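Acyl-CoA dehydrogenase domain protein Tcur3483 (Thermomonospora curvata, PDB 6WY9) binds FAD, held here as its dihydro form, and as an acyl-CoA dehydrogenase family member probably oxidises CH-CH groups of its substrate. Local coordinates at residues 270-275 against 341-346; 280-285 against 348-353. All blocks are in the same frame, centred on the assembly; numbering follows the deposited sequence.

Contact 1: residues 270-275 against 341-346; sequences GRMIRL and IDVQRT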
ATOM      1  N   GLY A 270      16.264  11.181  11.105  1.00 44.98           N
ATOM      2  CA  GLY A 270      17.434  10.690  11.811  1.00 47.00           C
ATOM      3  C   GLY A 270      17.055   9.974  13.093  1.00 48.04           C
ATOM      4  O   GLY A 270      17.579   8.902  13.402  1.00 46.21           O
ATOM      5  N   ARG A 271      16.089  10.532  13.824  1.00 49.28           N
ATOM      6  CA  ARG A 271      15.647   9.918  15.070  1.00 49.67           C
ATOM      7  C   ARG A 271      14.976   8.561  14.832  1.00 44.19           C
ATOM      8  O   ARG A 271      15.183   7.610  15.598  1.00 42.51           O
ATOM      9  CB  ARG A 271      14.695  10.872  15.792  1.00 54.43           C
ATOM     10  CG  ARG A 271      14.251  10.296  17.104  1.00 58.96           C
ATOM     11  CD  ARG A 271      13.704  11.318  18.067  1.00 64.92           C
ATOM     12  NE  ARG A 271      13.368  10.621  19.299  1.00 69.92           N
ATOM     13  CZ  ARG A 271      12.497  11.040  20.202  1.00 75.28           C
ATOM     14  NH1 ARG A 271      11.861  12.188  20.031  1.00 77.56           N
ATOM     15  NH2 ARG A 271      12.273  10.302  21.279  1.00 76.56           N
ATOM     16  N   MET A 272      14.156   8.446  13.792  1.00 41.06           N
ATOM     17  CA  MET A 272      13.539   7.148  13.506  1.00 40.51           C
ATOM     18  C   MET A 272      14.564   6.096  13.074  1.00 38.46           C
ATOM     19  O   MET A 272      14.372   4.885  13.312  1.00 37.89           O
ATOM     20  CB  MET A 272      12.462   7.287  12.414  1.00 43.21           C
ATOM     21  CG  MET A 272      11.291   8.167  12.844  1.00 46.18           C
ATOM     22  SD  MET A 272      10.562   7.635  14.398  1.00 47.10           S
ATOM     23  CE  MET A 272      10.255   5.867  14.147  1.00 46.44           C
ATOM     24  N   ILE A 273      15.631   6.515  12.409  1.00 37.51           N
ATOM     25  CA  ILE A 273      16.697   5.568  12.075  1.00 38.87           C
ATOM     26  C   ILE A 273      17.329   5.017  13.351  1.00 39.47           C
ATOM     27  O   ILE A 273      17.532   3.797  13.501  1.00 37.59           O
ATOM     28  CB  ILE A 273      17.741   6.246  11.167  1.00 40.12           C
ATOM     29  CG1 ILE A 273      17.153   6.468   9.768  1.00 42.31           C
ATOM     30  CG2 ILE A 273      19.031   5.389  11.063  1.00 39.77           C
ATOM     31  CD1 ILE A 273      18.041   7.328   8.838  1.00 44.36           C
ATOM     32  N   ARG A 274      17.628   5.905  14.306  1.00 41.51           N
ATOM     33  CA  ARG A 274      18.191   5.454  15.586  1.00 46.73           C
ATOM     34  C   ARG A 274      17.255   4.480  16.317  1.00 41.91           C
ATOM     35  O   ARG A 274      17.707   3.485  16.909  1.00 39.03           O
ATOM     36  CB  ARG A 274      18.504   6.657  16.490  1.00 58.56           C
ATOM     37  CG  ARG A 274      19.576   7.597  15.961  1.00 74.16           C
ATOM     38  CD  ARG A 274      20.843   6.849  15.564  1.00 88.75           C
ATOM     39  NE  ARG A 274      22.044   7.687  15.547  1.00102.94           N
ATOM     40  CZ  ARG A 274      22.822   7.915  16.607  1.00113.48           C
ATOM     41  NH1 ARG A 274      22.535   7.387  17.791  1.00116.22           N
ATOM     42  NH2 ARG A 274      23.893   8.681  16.483  1.00118.30           N
ATOM     43  N   LEU A 275      15.966   4.798  16.356  1.00 39.26           N
ATOM     44  CA  LEU A 275      15.007   3.931  17.012  1.00 39.50           C
ATOM     45  C   LEU A 275      14.902   2.576  16.301  1.00 37.88           C
ATOM     46  O   LEU A 275      14.782   1.546  16.960  1.00 38.55           O
ATOM     47  CB  LEU A 275      13.643   4.630  17.077  1.00 40.91           C
ATOM     48  CG  LEU A 275      13.651   5.715  18.172  1.00 43.86           C
ATOM     49  CD1 LEU A 275      12.423   6.669  18.107  1.00 43.79           C
ATOM     50  CD2 LEU A 275      13.805   5.100  19.602  1.00 45.63           C
ATOM     51  N   ILE A 341       5.680   7.513   9.665  1.00 34.50           N
ATOM     52  CA  ILE A 341       4.497   6.802  10.157  1.00 35.96           C
ATOM     53  C   ILE A 341       4.586   5.301   9.852  1.00 35.79           C
ATOM     54  O   ILE A 341       4.215   4.461  10.684  1.00 35.74           O
ATOM     55  CB  ILE A 341       3.211   7.405   9.559  1.00 37.22           C
ATOM     56  CG1 ILE A 341       2.906   8.782  10.143  1.00 41.89           C
ATOM     57  CG2 ILE A 341       1.980   6.511   9.882  1.00 37.82           C
ATOM     58  CD1 ILE A 341       1.822   9.492   9.286  1.00 43.12           C
ATOM     59  N   ASP A 342       4.978   4.941   8.628  1.00 36.36           N
ATOM     60  CA  ASP A 342       5.159   3.518   8.295  1.00 37.80           C
ATOM     61  C   ASP A 342       6.129   2.840   9.281  1.00 35.22           C
ATOM     62  O   ASP A 342       5.847   1.768   9.831  1.00 34.01           O
ATOM     63  CB  ASP A 342       5.678   3.437   6.850  1.00 40.36           C
ATOM     64  CG  ASP A 342       5.831   2.012   6.333  1.00 42.17           C
ATOM     65  OD1 ASP A 342       5.464   1.014   7.006  1.00 41.91           O
ATOM     66  OD2 ASP A 342       6.372   1.914   5.211  1.00 42.79           O
ATOM     67  N   VAL A 343       7.265   3.481   9.547  1.00 34.87           N
ATOM     68  CA  VAL A 343       8.233   2.906  10.477  1.00 35.33           C
ATOM     69  C   VAL A 343       7.659   2.834  11.908  1.00 36.30           C
ATOM     70  O   VAL A 343       7.850   1.839  12.639  1.00 35.64           O
ATOM     71  CB  VAL A 343       9.532   3.731  10.397  1.00 36.42           C
ATOM     72  CG1 VAL A 343      10.552   3.274  11.477  1.00 36.98           C
ATOM     73  CG2 VAL A 343      10.147   3.603   8.987  1.00 34.35           C
ATOM     74  N   GLN A 344       6.964   3.890  12.340  1.00 35.47           N
ATOM     75  CA  GLN A 344       6.327   3.849  13.651  1.00 36.48           C
ATOM     76  C   GLN A 344       5.360   2.680  13.760  1.00 36.86           C
ATOM     77  O   GLN A 344       5.357   1.978  14.770  1.00 37.47           O
ATOM     78  CB  GLN A 344       5.617   5.185  13.947  1.00 35.16           C
ATOM     79  CG  GLN A 344       6.641   6.316  14.245  1.00 37.05           C
ATOM     80  CD  GLN A 344       6.125   7.740  13.992  1.00 37.60           C
ATOM     81  OE1 GLN A 344       4.951   7.944  13.656  1.00 38.81           O
ATOM     82  NE2 GLN A 344       7.027   8.738  14.121  1.00 38.29           N
ATOM     83  N   ARG A 345       4.490   2.486  12.750  1.00 37.87           N
ATOM     84  CA  ARG A 345       3.533   1.378  12.801  1.00 37.70           C
ATOM     85  C   ARG A 345       4.265   0.060  12.886  1.00 34.54           C
ATOM     86  O   ARG A 345       3.912  -0.821  13.671  1.00 33.29           O
ATOM     87  CB  ARG A 345       2.645   1.338  11.544  1.00 38.16           C
ATOM     88  CG  ARG A 345       1.563   2.426  11.449  1.00 41.13           C
ATOM     89  CD  ARG A 345       0.882   2.365  10.055  1.00 40.77           C
ATOM     90  NE  ARG A 345       0.229   1.066   9.793  1.00 40.08           N
ATOM     91  CZ  ARG A 345      -0.840   0.958   9.016  1.00 39.61           C
ATOM     92  NH1 ARG A 345      -1.365   2.046   8.470  1.00 37.36           N
ATOM     93  NH2 ARG A 345      -1.388  -0.212   8.773  1.00 39.97           N
ATOM     94  N   THR A 346       5.301  -0.078  12.059  1.00 34.44           N
ATOM     95  CA  THR A 346       5.963  -1.358  11.875  1.00 36.13           C
ATOM     96  C   THR A 346       6.769  -1.744  13.113  1.00 35.46           C
ATOM     97  O   THR A 346       6.686  -2.880  13.571  1.00 34.82           O
ATOM     98  CB  THR A 346       6.858  -1.300  10.630  1.00 37.50           C
ATOM     99  OG1 THR A 346       6.070  -0.967   9.482  1.00 37.00           O
ATOM    100  CG2 THR A 346       7.533  -2.661  10.407  1.00 39.20           C
TER
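Met272 of segment 270-275 reaches across to Val343 and Gln344 of segment 341-346, and these three buried side chains carry the whole contact. Within these two segments the backbones are nearest at Met272 and Val343, whose CA atoms are 7.4 Å apart. In Met272, CG stands beside the backbone N (chi1 -64°), and bends at chi2 (-53°) and chi3 (-51°) curl the chain so that the terminal methyl, rather than the sulfur, leads into the other helix. Met272 CE lies 3.7 Å from Val343 CG1, the two side chains running antiparallel alongside one another. The same CE is 3.6 Å from Gln344 CG, and here the glutamine chain lies roughly perpendicular to that of the methionine. Farther out, Met272 SD is 3.7 Å from Gln344 NE2, a packing distance at which the amide nitrogen rests against the sulfur. No hydrogen bond passes between the segments, so the methyl and sulfur of one methionine supply all that the first helix gives to the second at this level. Leu275, the next residue to point toward segment 341-346, does not touch it and packs on Leu373 instead. Gln344 touches Leu373 too, as well as Ser374, so helix 369-380 lies beside both Gln344 and Leu275. A methionine set against a valine methyl and both the aliphatic part and the amide of a glutamine makes mainly apolar packing between two helices of the alpha-helical C-terminal domain of acyl-CoA dehydrogenases.

Contact 2: residues 280-285 against 348-353; sequences VAWARD and TGILGA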
ATOM      1  N   VAL A 280      16.177  -3.260  16.439  1.00 38.85           N
ATOM      2  CA  VAL A 280      16.975  -4.411  15.993  1.00 37.92           C
ATOM      3  C   VAL A 280      17.727  -5.033  17.168  1.00 39.02           C
ATOM      4  O   VAL A 280      17.696  -6.255  17.368  1.00 38.27           O
ATOM      5  CB  VAL A 280      17.944  -4.022  14.853  1.00 37.77           C
ATOM      6  CG1 VAL A 280      18.861  -5.228  14.462  1.00 38.88           C
ATOM      7  CG2 VAL A 280      17.167  -3.601  13.620  1.00 36.24           C
ATOM      8  N   ALA A 281      18.436  -4.207  17.950  1.00 39.99           N
ATOM      9  CA  ALA A 281      19.227  -4.729  19.073  1.00 41.96           C
ATOM     10  C   ALA A 281      18.334  -5.401  20.114  1.00 43.95           C
ATOM     11  O   ALA A 281      18.663  -6.478  20.639  1.00 43.38           O
ATOM     12  CB  ALA A 281      20.035  -3.596  19.737  1.00 42.56           C
ATOM     13  N   TRP A 282      17.210  -4.755  20.444  1.00 41.45           N
ATOM     14  CA  TRP A 282      16.259  -5.306  21.406  1.00 41.40           C
ATOM     15  C   TRP A 282      15.723  -6.662  20.954  1.00 38.69           C
ATOM     16  O   TRP A 282      15.662  -7.613  21.751  1.00 36.91           O
ATOM     17  CB  TRP A 282      15.117  -4.304  21.594  1.00 39.89           C
ATOM     18  CG  TRP A 282      13.935  -4.756  22.418  1.00 38.80           C
ATOM     19  CD1 TRP A 282      13.767  -4.632  23.786  1.00 39.42           C
ATOM     20  CD2 TRP A 282      12.749  -5.358  21.918  1.00 37.70           C
ATOM     21  NE1 TRP A 282      12.537  -5.137  24.139  1.00 39.27           N
ATOM     22  CE2 TRP A 282      11.893  -5.577  23.014  1.00 39.28           C
ATOM     23  CE3 TRP A 282      12.330  -5.753  20.642  1.00 37.58           C
ATOM     24  CZ2 TRP A 282      10.619  -6.166  22.871  1.00 38.94           C
ATOM     25  CZ3 TRP A 282      11.081  -6.328  20.498  1.00 38.47           C
ATOM     26  CH2 TRP A 282      10.238  -6.533  21.607  1.00 38.71           C
ATOM     27  N   ALA A 283      15.340  -6.770  19.671  1.00 35.75           N
ATOM     28  CA  ALA A 283      14.781  -8.017  19.159  1.00 35.48           C
ATOM     29  C   ALA A 283      15.837  -9.102  19.074  1.00 37.30           C
ATOM     30  O   ALA A 283      15.510 -10.296  19.175  1.00 37.61           O
ATOM     31  CB  ALA A 283      14.133  -7.789  17.767  1.00 34.25           C
ATOM     32  N   ARG A 284      17.085  -8.711  18.794  1.00 38.50           N
ATOM     33  CA  ARG A 284      18.202  -9.648  18.807  1.00 39.53           C
ATOM     34  C   ARG A 284      18.339 -10.290  20.181  1.00 41.05           C
ATOM     35  O   ARG A 284      18.605 -11.494  20.299  1.00 39.48           O
ATOM     36  CB  ARG A 284      19.497  -8.905  18.447  1.00 40.21           C
ATOM     37  CG  ARG A 284      20.820  -9.776  18.583  1.00 41.74           C
ATOM     38  CD  ARG A 284      22.038  -8.892  18.540  1.00 42.17           C
ATOM     39  NE  ARG A 284      22.014  -7.979  19.682  1.00 43.14           N
ATOM     40  CZ  ARG A 284      22.529  -6.755  19.700  1.00 43.75           C
ATOM     41  NH1 ARG A 284      23.134  -6.243  18.617  1.00 42.51           N
ATOM     42  NH2 ARG A 284      22.438  -6.049  20.818  1.00 44.19           N
ATOM     43  N   ASP A 285      18.224  -9.482  21.231  1.00 40.10           N
ATOM     44  CA  ASP A 285      18.573  -9.971  22.552  1.00 42.51           C
ATOM     45  C   ASP A 285      17.418 -10.701  23.233  1.00 41.59           C
ATOM     46  O   ASP A 285      17.648 -11.371  24.237  1.00 43.12           O
ATOM     47  CB  ASP A 285      19.112  -8.802  23.407  1.00 42.89           C
ATOM     48  CG  ASP A 285      20.470  -8.337  22.914  1.00 45.43           C
ATOM     49  OD1 ASP A 285      21.096  -9.064  22.113  1.00 45.48           O
ATOM     50  OD2 ASP A 285      20.926  -7.244  23.292  1.00 47.04           O
ATOM     51  N   THR A 348       6.258  -0.666  16.167  1.00 35.64           N
ATOM     52  CA  THR A 348       5.300  -0.980  17.215  1.00 36.64           C
ATOM     53  C   THR A 348       4.876  -2.458  17.140  1.00 36.97           C
ATOM     54  O   THR A 348       4.796  -3.152  18.166  1.00 38.10           O
ATOM     55  CB  THR A 348       4.071  -0.041  17.107  1.00 38.23           C
ATOM     56  OG1 THR A 348       4.460   1.297  17.445  1.00 41.02           O
ATOM     57  CG2 THR A 348       2.969  -0.469  18.099  1.00 36.41           C
ATOM     58  N   GLY A 349       4.544  -2.937  15.941  1.00 34.82           N
ATOM     59  CA  GLY A 349       4.220  -4.353  15.795  1.00 35.55           C
ATOM     60  C   GLY A 349       5.349  -5.253  16.280  1.00 36.02           C
ATOM     61  O   GLY A 349       5.113  -6.230  16.998  1.00 36.12           O
ATOM     62  N   ILE A 350       6.594  -4.919  15.920  1.00 35.99           N
ATOM     63  CA  ILE A 350       7.730  -5.762  16.320  1.00 35.34           C
ATOM     64  C   ILE A 350       7.878  -5.801  17.831  1.00 37.79           C
ATOM     65  O   ILE A 350       8.316  -6.813  18.405  1.00 36.78           O
ATOM     66  CB  ILE A 350       9.027  -5.268  15.642  1.00 34.85           C
ATOM     67  CG1 ILE A 350       8.913  -5.521  14.111  1.00 31.02           C
ATOM     68  CG2 ILE A 350      10.273  -5.948  16.307  1.00 34.74           C
ATOM     69  CD1 ILE A 350      10.076  -4.788  13.251  1.00 32.03           C
ATOM     70  N   LEU A 351       7.531  -4.705  18.504  1.00 37.23           N
ATOM     71  CA  LEU A 351       7.631  -4.655  19.949  1.00 38.31           C
ATOM     72  C   LEU A 351       6.605  -5.540  20.650  1.00 38.62           C
ATOM     73  O   LEU A 351       6.731  -5.740  21.859  1.00 41.47           O
ATOM     74  CB  LEU A 351       7.499  -3.197  20.433  1.00 39.34           C
ATOM     75  CG  LEU A 351       8.630  -2.244  20.041  1.00 40.79           C
ATOM     76  CD1 LEU A 351       8.382  -0.846  20.675  1.00 42.31           C
ATOM     77  CD2 LEU A 351       9.953  -2.775  20.562  1.00 40.89           C
ATOM     78  N   GLY A 352       5.616  -6.087  19.941  1.00 40.55           N
ATOM     79  CA  GLY A 352       4.736  -7.007  20.635  1.00 40.54           C
ATOM     80  C   GLY A 352       3.897  -6.315  21.695  1.00 40.73           C
ATOM     81  O   GLY A 352       3.538  -5.131  21.588  1.00 38.66           O
ATOM     82  N   ALA A 353       3.631  -7.062  22.771  1.00 40.71           N
ATOM     83  CA  ALA A 353       2.742  -6.597  23.825  1.00 42.38           C
ATOM     84  C   ALA A 353       3.239  -5.286  24.448  1.00 42.67           C
ATOM     85  O   ALA A 353       2.428  -4.450  24.860  1.00 41.92           O
ATOM     86  CB  ALA A 353       2.608  -7.691  24.898  1.00 44.26           C
TER
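Trp282 lays its indole against the backbone at Ile350 and Leu351, with a Leu351 methyl over one face and the carbonyl oxygen of Ile350 at the edge. Leu351 CD2 sits 3.7 Å from the centroid of the Trp282 six-membered ring and 11° off its normal, a CH-pi contact made by a single methyl. At the rim, near the ring plane, Trp282 CZ3 approaches Ile350 O to 3.5 Å. Leu351 O, 3.6 Å from Trp282 CH2, is instead tilted up out of the plane, on the face where the Leu351 methyl lies. Ile350 adds a looser apolar touch, its CG2 being 4.3 Å from Trp282 CZ3. The indole reaches this place because CG is anti to the backbone N (chi1 172°), which carries the ring out from its own helix toward the partner. With an alanine in place of the tryptophan, the Leu351 methyl is likely to be left without its aromatic face and a gap to open beside the backbone of Ile350 and Leu351. In the second shell, Val365 touches both Trp282 and Leu351, while Ile350 also packs on Trp293, Val294 and Leu298 of helix 292-321. The backbone turns directly after Leu351: Gly352, the first residue to leave helical geometry, takes a positive phi (67°), and its N bonds to Gly349 O at 3.0 Å. An aromatic ring packed on a neighbouring chain segment just before a glycine breaks its helical path thus joins two helices of the acyl-CoA dehydrogenase C-terminal domain.

Overall arrangement
Contacts 1 and 2 join the same two helices, 263-286 and 326-350, with their centres 13 Å apart. Along the chain the segments alternate, 270-275 and 280-285 coming first, then 341-346 and 348-353. Advancing along one helix therefore means advancing along the other, and the two run in the same general direction, with the intervening helix 292-321 bordering both. Contact 2 lies farther out, about 29 Å from the chain centre to its own centre, against about 17 Å for contact 1. All four segments belong to the helical C-terminal domain, where the two contacts lie at successive levels along the same helix pair, away from the flavin-binding residues.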